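Local coordinates for protein polymeric immunoglobulin receptor (Mus musculus, PDB 4NOB) that probably binds polymeric immunoglobulins through its Ig-like domains, of which this V-type domain is the first, at residues A[29-32]-A[33-36]. Sequence-based numbering, arbitrary orientation.
Sequences PDTS and VNRH
An N-cap opens the short helix 32-36, which follows strand 22-27 in this V-set immunoglobulin domain; T31 is the N-cap residue, its OG1 accepting from the backbone N of N34 at 3.1 Å, with an N-H...O angle of 156°. The T31 torsion (chi1 81°) sets OG1 between its own N and carbonyl carbon, facing the first turn. The helical bond from R35 N to T31 O is 3.0 Å, and H36 N reaches S32 O at 3.1 Å. R35 then folds back, bent at chi3 (-74°), until T31 O sits over the centre of one guanidinium face. At the edge, R35 NH1 makes a salt bridge to the anti side of D30 OD1 (2.8 Å), which lies nearly in the guanidinium plane. One water accepts from R35 NH2 and donates to D30 OD1, closing a ring beside the direct bond. R35 NH1 also bonds N77 OD1, tying the turn to a neighbouring loop. With an alanine here, the D30 carboxylate is likely to be left without its charge mate and the water without its NH2 donor. The chemistry implies a solvent-facing turn held by the T31 side-chain cap and by the D30-R35 salt bridge.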
ATOM      1  N   PRO A  29       0.510   3.291 -15.363  1.00  9.85           N
ATOM      2  CA  PRO A  29       0.808   3.680 -16.742  1.00 10.64           C
ATOM      3  C   PRO A  29       0.808   5.231 -16.902  1.00 11.54           C
ATOM      4  O   PRO A  29       0.089   5.955 -16.213  1.00 11.59           O
ATOM      5  CB  PRO A  29      -0.291   3.044 -17.513  1.00 11.57           C
ATOM      6  CG  PRO A  29      -0.778   1.931 -16.644  1.00 11.41           C
ATOM      7  CD  PRO A  29      -0.743   2.488 -15.290  1.00 11.03           C
ATOM      8  N   ASP A  30       1.582   5.689 -17.872  1.00 12.73           N
ATOM      9  CA  ASP A  30       1.741   7.096 -18.182  1.00 14.10           C
ATOM     10  C   ASP A  30       0.562   7.609 -18.986  1.00 14.30           C
ATOM     11  O   ASP A  30       0.632   7.691 -20.238  1.00 16.87           O
ATOM     12  CB  ASP A  30       3.053   7.170 -18.985  1.00 16.80           C
ATOM     13  CG  ASP A  30       3.435   8.557 -19.501  1.00 22.12           C
ATOM     14  OD1 ASP A  30       2.780   9.575 -19.230  1.00 20.70           O
ATOM     15  OD2 ASP A  30       4.448   8.496 -20.303  1.00 21.82           O
ATOM     16  N   THR A  31      -0.522   7.886 -18.309  1.00 13.07           N
ATOM     17  CA  THR A  31      -1.694   8.543 -18.870  1.00 13.17           C
ATOM     18  C   THR A  31      -2.268   9.542 -17.923  1.00 13.40           C
ATOM     19  O   THR A  31      -2.107   9.428 -16.685  1.00 12.86           O
ATOM     20  CB  THR A  31      -2.813   7.559 -19.297  1.00 16.00           C
ATOM     21  OG1 THR A  31      -3.614   7.122 -18.197  1.00 17.13           O
ATOM     22  CG2 THR A  31      -2.291   6.421 -20.177  1.00 18.91           C
ATOM     23  N   SER A  32      -2.948  10.570 -18.441  0.50 13.32           N
ATOM     24  CA  SER A  32      -3.574  11.563 -17.595  0.50 13.15           C
ATOM     25  C   SER A  32      -4.619  10.930 -16.687  0.50 14.04           C
ATOM     26  O   SER A  32      -4.685  11.275 -15.528  0.50 14.04           O
ATOM     27  CB  SER A  32      -4.205  12.687 -18.456  0.50 14.55           C
ATOM     28  OG  SER A  32      -4.908  13.680 -17.684  0.50 15.87           O
ATOM     29  N   VAL A  33      -5.447  10.051 -17.235  1.00 15.06           N
ATOM     30  CA  VAL A  33      -6.505   9.391 -16.439  1.00 16.35           C
ATOM     31  C   VAL A  33      -5.877   8.717 -15.238  1.00 14.40           C
ATOM     32  O   VAL A  33      -6.372   8.869 -14.097  1.00 15.15           O
ATOM     33  CB  VAL A  33      -7.237   8.333 -17.251  1.00 18.73           C
ATOM     34  CG1 VAL A  33      -8.079   7.440 -16.396  1.00 21.80           C
ATOM     35  CG2 VAL A  33      -8.107   9.053 -18.281  1.00 21.99           C
ATOM     36  N   ASN A  34      -4.741   8.037 -15.427  1.00 13.13           N
ATOM     37  CA  ASN A  34      -4.138   7.318 -14.286  1.00 12.04           C
ATOM     38  C   ASN A  34      -3.514   8.280 -13.319  1.00 11.55           C
ATOM     39  O   ASN A  34      -3.576   8.143 -12.082  1.00 11.55           O
ATOM     40  CB  ASN A  34      -3.109   6.329 -14.742  1.00 13.26           C
ATOM     41  CG  ASN A  34      -3.742   5.167 -15.455  1.00 15.84           C
ATOM     42  OD1 ASN A  34      -4.882   4.835 -15.141  1.00 19.81           O
ATOM     43  ND2 ASN A  34      -3.144   4.672 -16.474  1.00 16.55           N
ATOM     44  N   ARG A  35      -2.851   9.339 -13.784  1.00 11.15           N
ATOM     45  CA  ARG A  35      -2.303  10.285 -12.865  1.00 11.86           C
ATOM     46  C   ARG A  35      -3.304  10.913 -11.909  1.00 12.05           C
ATOM     47  O   ARG A  35      -3.002  11.226 -10.723  1.00 13.83           O
ATOM     48  CB  ARG A  35      -1.523  11.422 -13.614  1.00 10.88           C
ATOM     49  CG  ARG A  35      -0.128  11.026 -14.117  1.00 11.26           C
ATOM     50  CD  ARG A  35       0.581  12.171 -14.798  1.00 11.70           C
ATOM     51  NE  ARG A  35       0.048  12.451 -16.114  1.00 11.54           N
ATOM     52  CZ  ARG A  35       0.434  11.841 -17.216  1.00 10.74           C
ATOM     53  NH1 ARG A  35       1.301  10.853 -17.178  1.00 11.35           N
ATOM     54  NH2 ARG A  35      -0.054  12.164 -18.397  1.00 13.11           N
ATOM     55  N   HIS A  36      -4.552  11.169 -12.421  1.00 11.96           N
ATOM     56  CA  HIS A  36      -5.558  11.867 -11.655  1.00 12.96           C
ATOM     57  C   HIS A  36      -6.596  10.991 -10.987  1.00 13.04           C
ATOM     58  O   HIS A  36      -7.335  11.531 -10.169  1.00 16.17           O
ATOM     59  CB  HIS A  36      -6.268  12.870 -12.576  1.00 16.63           C
ATOM     60  CG  HIS A  36      -5.313  13.860 -13.164  1.00 20.71           C
ATOM     61  ND1 HIS A  36      -4.663  14.800 -12.380  1.00 30.21           N
ATOM     62  CD2 HIS A  36      -4.759  13.965 -14.396  1.00 21.80           C
ATOM     63  CE1 HIS A  36      -3.819  15.499 -13.135  1.00 32.63           C
ATOM     64  NE2 HIS A  36      -3.866  15.007 -14.366  1.00 25.25           N
TER
HETATM   65  O   HOH W   1       0.951  10.920 -20.830  1.00 23.15           O